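Local coordinates for protein soluble lytic murein transglycosylase (Escherichia coli, PDB 1QSA) that cleaves the beta-1,4-glycosidic bonds between N-acetylmuramic acid and N-acetylglucosamine in peptidoglycan, leaving a 1,6-anhydro bond in the muramic acid product, at residues A[454-459]-A[525-530]; A[178-183]-A[189-194]; A[294-297]-A[303-306]. All coordinates share one frame; numbering follows the deposited sequence. Where two conformers were deposited one is given.

Contact 1: A[454-459]-A[525-530]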
loop_
_atom_site.group_PDB
_atom_site.type_symbol
_atom_site.label_atom_id
_atom_site.label_comp_id
_atom_site.label_asym_id
_atom_site.label_seq_id
_atom_site.Cartn_x
_atom_site.Cartn_y
_atom_site.Cartn_z
ATOM N N ASN A 454 -18.525 17.756 4.660
ATOM C CA ASN A 454 -19.333 18.343 3.599
ATOM C C ASN A 454 -19.277 19.867 3.514
ATOM O O ASN A 454 -19.022 20.426 2.436
ATOM C CB ASN A 454 -20.781 17.841 3.701
ATOM C CG ASN A 454 -21.613 18.232 2.500
ATOM O OD1 ASN A 454 -21.402 17.731 1.398
ATOM N ND2 ASN A 454 -22.550 19.150 2.701
ATOM N N ASP A 455 -19.511 20.538 4.639
ATOM C CA ASP A 455 -19.480 22.003 4.682
ATOM C C ASP A 455 -18.125 22.576 4.270
ATOM O O ASP A 455 -18.072 23.550 3.523
ATOM C CB ASP A 455 -19.845 22.519 6.076
ATOM C CG ASP A 455 -21.292 22.229 6.450
ATOM O OD1 ASP A 455 -22.130 22.076 5.535
ATOM O OD2 ASP A 455 -21.583 22.148 7.667
ATOM N N LEU A 456 -17.036 21.955 4.718
ATOM C CA LEU A 456 -15.711 22.440 4.353
ATOM C C LEU A 456 -15.449 22.272 2.860
ATOM O O LEU A 456 -14.925 23.182 2.223
ATOM C CB LEU A 456 -14.615 21.749 5.164
ATOM C CG LEU A 456 -14.497 22.193 6.629
ATOM C CD1 LEU A 456 -13.560 21.262 7.390
ATOM C CD2 LEU A 456 -13.995 23.635 6.678
ATOM N N PHE A 457 -15.780 21.109 2.305
ATOM C CA PHE A 457 -15.569 20.904 0.869
ATOM C C PHE A 457 -16.415 21.859 0.037
ATOM O O PHE A 457 -15.942 22.385 -0.965
ATOM C CB PHE A 457 -15.804 19.446 0.449
ATOM C CG PHE A 457 -14.638 18.538 0.751
ATOM C CD1 PHE A 457 -13.480 18.584 -0.040
ATOM C CD2 PHE A 457 -14.684 17.661 1.824
ATOM C CE1 PHE A 457 -12.374 17.754 0.246
ATOM C CE2 PHE A 457 -13.600 16.836 2.118
ATOM C CZ PHE A 457 -12.441 16.883 1.326
ATOM N N LYS A 458 -17.634 22.147 0.494
ATOM C CA LYS A 458 -18.505 23.073 -0.215
ATOM C C LYS A 458 -17.863 24.454 -0.205
ATOM O O LYS A 458 -17.675 25.072 -1.254
ATOM C CB LYS A 458 -19.894 23.133 0.442
ATOM C CG LYS A 458 -20.870 24.043 -0.307
ATOM C CD LYS A 458 -22.227 24.089 0.373
ATOM C CE LYS A 458 -23.215 24.942 -0.424
ATOM N NZ LYS A 458 -24.473 25.207 0.359
ATOM N N ARG A 459 -17.468 24.908 0.981
ATOM C CA ARG A 459 -16.847 26.213 1.135
ATOM C C ARG A 459 -15.581 26.387 0.298
ATOM O O ARG A 459 -15.405 27.419 -0.348
ATOM C CB ARG A 459 -16.520 26.469 2.611
ATOM C CG ARG A 459 -15.902 27.834 2.898
ATOM C CD ARG A 459 -15.394 27.942 4.329
ATOM N NE ARG A 459 -16.345 27.401 5.299
ATOM C CZ ARG A 459 -16.034 27.084 6.554
ATOM N NH1 ARG A 459 -14.804 27.274 7.010
ATOM N NH2 ARG A 459 -16.962 26.589 7.362
ATOM N N THR A 525 -7.331 23.120 7.080
ATOM C CA THR A 525 -6.070 23.527 6.457
ATOM C C THR A 525 -5.771 22.603 5.270
ATOM O O THR A 525 -5.421 23.073 4.185
ATOM C CB THR A 525 -4.892 23.443 7.467
ATOM O OG1 THR A 525 -5.185 24.263 8.607
ATOM C CG2 THR A 525 -3.595 23.927 6.826
ATOM N N ASN A 526 -5.939 21.299 5.493
ATOM C CA ASN A 526 -5.664 20.298 4.473
ATOM C C ASN A 526 -6.585 20.497 3.257
ATOM O O ASN A 526 -6.127 20.545 2.119
ATOM C CB ASN A 526 -5.831 18.891 5.068
ATOM C CG ASN A 526 -5.274 17.826 4.169
ATOM O OD1 ASN A 526 -5.909 17.435 3.193
ATOM N ND2 ASN A 526 -4.064 17.360 4.474
ATOM N N ILE A 527 -7.877 20.673 3.507
ATOM C CA ILE A 527 -8.843 20.889 2.429
ATOM C C ILE A 527 -8.548 22.192 1.674
ATOM O O ILE A 527 -8.635 22.239 0.459
ATOM C CB ILE A 527 -10.304 20.840 2.976
ATOM C CG1 ILE A 527 -10.639 19.403 3.393
ATOM C CG2 ILE A 527 -11.310 21.309 1.925
ATOM C CD1 ILE A 527 -11.898 19.275 4.261
ATOM N N ASN A 528 -8.149 23.230 2.398
ATOM C CA ASN A 528 -7.804 24.521 1.788
ATOM C C ASN A 528 -6.631 24.346 0.793
ATOM O O ASN A 528 -6.759 24.630 -0.414
ATOM C CB ASN A 528 -7.418 25.491 2.918
ATOM C CG ASN A 528 -7.085 26.900 2.420
ATOM O OD1 ASN A 528 -7.357 27.257 1.274
ATOM N ND2 ASN A 528 -6.489 27.704 3.294
ATOM N N ILE A 529 -5.509 23.810 1.280
ATOM C CA ILE A 529 -4.327 23.643 0.439
ATOM C C ILE A 529 -4.497 22.574 -0.640
ATOM O O ILE A 529 -4.058 22.753 -1.785
ATOM C CB ILE A 529 -3.084 23.363 1.315
ATOM C CG1 ILE A 529 -2.835 24.580 2.211
ATOM C CG2 ILE A 529 -1.839 23.077 0.442
ATOM C CD1 ILE A 529 -1.739 24.403 3.255
ATOM N N GLY A 530 -5.203 21.503 -0.293
ATOM C CA GLY A 530 -5.418 20.418 -1.237
ATOM C C GLY A 530 -6.352 20.801 -2.365
ATOM O O GLY A 530 -6.070 20.502 -3.536
#

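Contact 2: A[178-183]-A[189-194]. With SO4 (sulfate ion), chain M.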
loop_
_atom_site.group_PDB
_atom_site.type_symbol
_atom_site.label_atom_id
_atom_site.label_comp_id
_atom_site.label_asym_id
_atom_site.label_seq_id
_atom_site.Cartn_x
_atom_site.Cartn_y
_atom_site.Cartn_z
ATOM N N GLY A 178 30.730 -11.436 2.184
ATOM C CA GLY A 178 31.964 -11.047 2.857
ATOM C C GLY A 178 32.288 -11.979 4.022
ATOM O O GLY A 178 33.442 -12.098 4.420
ATOM N N GLN A 179 31.264 -12.624 4.578
ATOM C CA GLN A 179 31.428 -13.566 5.692
ATOM C C GLN A 179 31.114 -14.989 5.207
ATOM O O GLN A 179 30.703 -15.837 5.984
ATOM C CB GLN A 179 30.455 -13.210 6.832
ATOM C CG GLN A 179 30.440 -11.737 7.258
ATOM C CD GLN A 179 29.301 -11.400 8.219
ATOM O OE1 GLN A 179 28.606 -12.282 8.721
ATOM N NE2 GLN A 179 29.112 -10.114 8.479
ATOM N N MET A 180 31.313 -15.253 3.919
ATOM C CA MET A 180 30.996 -16.564 3.340
ATOM C C MET A 180 31.616 -17.801 4.004
ATOM O O MET A 180 32.797 -17.794 4.366
ATOM C CB MET A 180 31.409 -16.578 1.862
ATOM C CG MET A 180 30.839 -17.732 1.066
ATOM S SD MET A 180 29.100 -17.487 0.739
ATOM C CE MET A 180 29.163 -16.772 -0.923
ATOM N N PRO A 181 30.806 -18.856 4.228
ATOM C CA PRO A 181 31.342 -20.081 4.829
ATOM C C PRO A 181 32.375 -20.620 3.828
ATOM O O PRO A 181 32.266 -20.363 2.627
ATOM C CB PRO A 181 30.125 -21.004 4.870
ATOM C CG PRO A 181 28.977 -20.054 5.049
ATOM C CD PRO A 181 29.335 -18.885 4.168
ATOM N N ALA A 182 33.354 -21.379 4.311
ATOM C CA ALA A 182 34.397 -21.928 3.441
ATOM C C ALA A 182 33.876 -22.704 2.232
ATOM O O ALA A 182 34.497 -22.674 1.167
ATOM C CB ALA A 182 35.357 -22.796 4.254
ATOM N N ASP A 183 32.717 -23.344 2.385
ATOM C CA ASP A 183 32.094 -24.135 1.317
ATOM C C ASP A 183 31.967 -23.373 -0.006
ATOM O O ASP A 183 32.209 -23.935 -1.088
ATOM C CB ASP A 183 30.673 -24.569 1.712
ATOM C CG ASP A 183 30.611 -25.259 3.060
ATOM O OD1 ASP A 183 30.931 -24.618 4.095
ATOM O OD2 ASP A 183 30.191 -26.436 3.077
ATOM N N SER A 189 33.898 -13.401 -3.907
ATOM C CA SER A 189 34.325 -12.171 -4.556
ATOM C C SER A 189 33.460 -11.842 -5.765
ATOM O O SER A 189 33.095 -10.685 -5.958
ATOM C CB SER A 189 35.792 -12.260 -4.982
ATOM O OG SER A 189 36.218 -11.033 -5.545
ATOM N N ALA A 190 33.123 -12.866 -6.549
ATOM C CA ALA A 190 32.292 -12.698 -7.740
ATOM C C ALA A 190 30.901 -12.191 -7.346
ATOM O O ALA A 190 30.350 -11.307 -8.000
ATOM C CB ALA A 190 32.191 -14.015 -8.521
ATOM N N ILE A 191 30.359 -12.729 -6.254
ATOM C CA ILE A 191 29.039 -12.310 -5.773
ATOM C C ILE A 191 29.079 -10.848 -5.319
ATOM O O ILE A 191 28.186 -10.063 -5.643
ATOM C CB ILE A 191 28.553 -13.209 -4.621
ATOM C CG1 ILE A 191 28.226 -14.602 -5.165
ATOM C CG2 ILE A 191 27.316 -12.591 -3.943
ATOM C CD1 ILE A 191 28.033 -15.675 -4.097
ATOM N N ILE A 192 30.113 -10.485 -4.570
ATOM C CA ILE A 192 30.263 -9.115 -4.088
ATOM C C ILE A 192 30.359 -8.173 -5.296
ATOM O O ILE A 192 29.732 -7.113 -5.313
ATOM C CB ILE A 192 31.505 -8.972 -3.173
ATOM C CG1 ILE A 192 31.289 -9.740 -1.871
ATOM C CG2 ILE A 192 31.766 -7.496 -2.841
ATOM C CD1 ILE A 192 32.550 -9.935 -1.047
ATOM N N SER A 193 31.089 -8.593 -6.328
ATOM C CA SER A 193 31.230 -7.774 -7.531
ATOM C C SER A 193 29.896 -7.597 -8.256
ATOM O O SER A 193 29.620 -6.520 -8.791
ATOM C CB SER A 193 32.271 -8.379 -8.484
ATOM O OG SER A 193 33.579 -8.283 -7.932
ATOM N N LEU A 194 29.071 -8.644 -8.247
ATOM C CA LEU A 194 27.765 -8.633 -8.902
ATOM C C LEU A 194 26.795 -7.692 -8.163
ATOM O O LEU A 194 26.054 -6.932 -8.796
ATOM C CB LEU A 194 27.196 -10.056 -8.968
ATOM C CG LEU A 194 25.994 -10.305 -9.884
ATOM C CD1 LEU A 194 26.441 -10.224 -11.348
ATOM C CD2 LEU A 194 25.389 -11.673 -9.605
HETATM S S SO4 M . 33.194 -21.484 8.094
HETATM O O1 SO4 M . 32.354 -22.523 7.467
HETATM O O2 SO4 M . 34.039 -20.843 7.069
HETATM O O3 SO4 M . 32.336 -20.472 8.746
HETATM O O4 SO4 M . 34.067 -22.106 9.113
#

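Contact 3: A[294-297]-A[303-306]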
loop_
_atom_site.group_PDB
_atom_site.type_symbol
_atom_site.label_atom_id
_atom_site.label_comp_id
_atom_site.label_asym_id
_atom_site.label_seq_id
_atom_site.Cartn_x
_atom_site.Cartn_y
_atom_site.Cartn_z
ATOM N N MET A 294 0.113 -0.994 -24.723
ATOM C CA MET A 294 0.877 -0.237 -25.720
ATOM C C MET A 294 0.001 -0.019 -26.962
ATOM O O MET A 294 -0.012 1.064 -27.546
ATOM C CB MET A 294 2.155 -0.979 -26.120
ATOM C CG MET A 294 2.902 -0.287 -27.273
ATOM S SD MET A 294 4.435 -1.104 -27.694
ATOM C CE MET A 294 5.562 -0.235 -26.650
ATOM N N ALA A 295 -0.727 -1.057 -27.367
ATOM C CA ALA A 295 -1.624 -0.955 -28.517
ATOM C C ALA A 295 -2.741 0.049 -28.222
ATOM O O ALA A 295 -3.075 0.881 -29.068
ATOM C CB ALA A 295 -2.214 -2.335 -28.848
ATOM N N LEU A 296 -3.315 -0.017 -27.016
ATOM C CA LEU A 296 -4.375 0.916 -26.632
ATOM C C LEU A 296 -3.864 2.356 -26.568
ATOM O O LEU A 296 -4.556 3.299 -26.958
ATOM C CB LEU A 296 -4.946 0.561 -25.254
ATOM C CG LEU A 296 -5.909 -0.625 -25.192
ATOM C CD1 LEU A 296 -6.298 -0.885 -23.729
ATOM C CD2 LEU A 296 -7.154 -0.361 -26.036
ATOM N N GLY A 297 -2.640 2.515 -26.085
ATOM C CA GLY A 297 -2.071 3.848 -25.951
ATOM C C GLY A 297 -1.653 4.507 -27.255
ATOM O O GLY A 297 -1.334 5.694 -27.263
ATOM N N GLY A 303 -3.251 -4.198 -33.638
ATOM C CA GLY A 303 -2.448 -4.618 -32.504
ATOM C C GLY A 303 -3.307 -5.012 -31.316
ATOM O O GLY A 303 -3.017 -5.978 -30.635
ATOM N N LEU A 304 -4.377 -4.267 -31.074
ATOM C CA LEU A 304 -5.260 -4.581 -29.963
ATOM C C LEU A 304 -5.870 -5.960 -30.195
ATOM O O LEU A 304 -5.933 -6.773 -29.279
ATOM C CB LEU A 304 -6.365 -3.529 -29.838
ATOM C CG LEU A 304 -7.387 -3.814 -28.735
ATOM C CD1 LEU A 304 -6.674 -3.888 -27.369
ATOM C CD2 LEU A 304 -8.491 -2.760 -28.740
ATOM N N ASN A 305 -6.327 -6.206 -31.422
ATOM C CA ASN A 305 -6.932 -7.495 -31.765
ATOM C C ASN A 305 -5.913 -8.619 -31.565
ATOM O O ASN A 305 -6.191 -9.604 -30.888
ATOM C CB ASN A 305 -7.433 -7.487 -33.216
ATOM C CG ASN A 305 -8.146 -8.786 -33.592
ATOM O OD1 ASN A 305 -7.658 -9.568 -34.412
ATOM N ND2 ASN A 305 -9.300 -9.019 -32.983
ATOM N N THR A 306 -4.709 -8.426 -32.099
ATOM C CA THR A 306 -3.646 -9.419 -31.993
ATOM C C THR A 306 -3.245 -9.752 -30.556
ATOM O O THR A 306 -3.218 -10.917 -30.154
ATOM C CB THR A 306 -2.380 -8.949 -32.732
ATOM O OG1 THR A 306 -2.667 -8.830 -34.130
ATOM C CG2 THR A 306 -1.213 -9.933 -32.520
#

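Contact 1: A[454-459]-A[525-530]
I527 lies over one face of the F457 ring in a CH-pi contact, its CD1 3.9 Å from the centroid of that ring and 22° off the normal. The methyl sits somewhat toward the rim, nearest F457 CE2, while the rest of the isoleucine follows the same ring: I527 CG1 comes to 3.7 Å from F457 CZ, and I527 CG2 lies near F457 CD1. With CG1 anti to the carbonyl carbon (chi1 -69°), the I527 branch reaches out across the gap between the helices and meets the phenylalanine at about a right angle.

The remaining contact is aliphatic. I527 CD1 also touches L456 CB at 3.8 Å, so this one methyl fits between two consecutive residues of the facing helix. Replacing F457 by an alanine would probably leave I527 without the aromatic face it rests on and open a gap beside helix 468-479.

A salt bridge from R459 to E524 adds a polar tie between the two helices. Helix 454-461 thus packs on helix 523-540 within the lysozyme-like transglycosylase domain, and the F457 side chain also touches Q468, M472 and A475 of helix 468-479, the helix that carries the predicted active-site residue E478.

Contact 2: A[178-183]-A[189-194]
M180 and I191 meet methyl to methyl inside a helix-loop-helix unit of the alpha-superhelix, where the chain leaves helix 170-178, turns, and enters helix 185-196. The M180 CE to I191 CD1 distance is 3.5 Å, a snug fit between two buried side chains that cross at about a right angle. The methionine gets there by starting anti to its own N (chi1 -166°) and then bending at chi2 and chi3, which turns the sulfur and terminal methyl toward the second helix. Beside this pair, I192 extends its CD1 to the G178 backbone, 4.0 Å from the G178 N.

The next shell fixes both partners. I191 packs on V173 and A177 of helix 170-178, on F204 of helix 201-207, and on F213 and M217 of helix 212-228; M180 rests on I161 of helix 154-166. I192 adds T174 and A177, so successive isoleucines bind the second helix to the first within the alpha-superhelix.

Farther out, R147 ties down the loop by a hydrogen bond to Q179 O and also holds a sulfate ion, probably acquired from the crystallisation liquor. That sulfate is bound by the loop backbone as well: A182 N donates to its O2 at 2.9 Å, with an N-H...O angle of 142°.

Contact 3: A[294-297]-A[303-306]
L304, A295 and L296 carry the packing between helix 285-298 and helix 301-310, two consecutive members of the alpha-superhelix joined by a very short connection. Of the three, L304 buries the largest area, and it meets both of the others.

Its branched end is turned to L296. L304 CD1 lies 3.8 Å from L296 CD2, and L304 CD2 is 3.9 Å from that same L296 methyl, so the L296 methyl faces the fork of the opposing leucine. The two side chains set out differently: L304 has CG anti to its backbone N (chi1 177°), whereas L296 has CG anti to its carbonyl carbon (chi1 -77°), and from these starts they converge at a slant. W324 of helix 319-331 touches both leucines, and L328 of the same helix touches L304, so the next helix along the chain closes over the pair.

A295 works at the level of the backbone. The helices come close here, with the CA atoms of A295 and L304 5.3 Å apart, and the alanine methyl points toward the facing helix. G303 suits this approach, because a beta carbon at that position would crowd A295 CB. Just before it, the D300 side chain accepts a hydrogen bond from G303 N near the start of helix 301-310. Against the bare main chain, A295 CB settles 3.8 Å from G303 C and 3.7 Å from L304 N.

How the contacts relate
The three contacts follow one another along the chain, contact 2 first, then contact 3 and finally contact 1, and none touches another. Contact 2 joins a loop to the helix that follows it and contact 3 joins two consecutive helices, both within the alpha-superhelix; their centres are 46 Å apart. Contact 1 instead bridges segments with 65 residues between them in the transglycosylase domain; its centre is 41 Å from that of contact 3 and 57 Å from that of contact 2, which lies across the chain's centre. It alone lies near the predicted active site: the F457 side chain is about 9 Å from that of E478. The sulfate belongs to contact 2, far from that site.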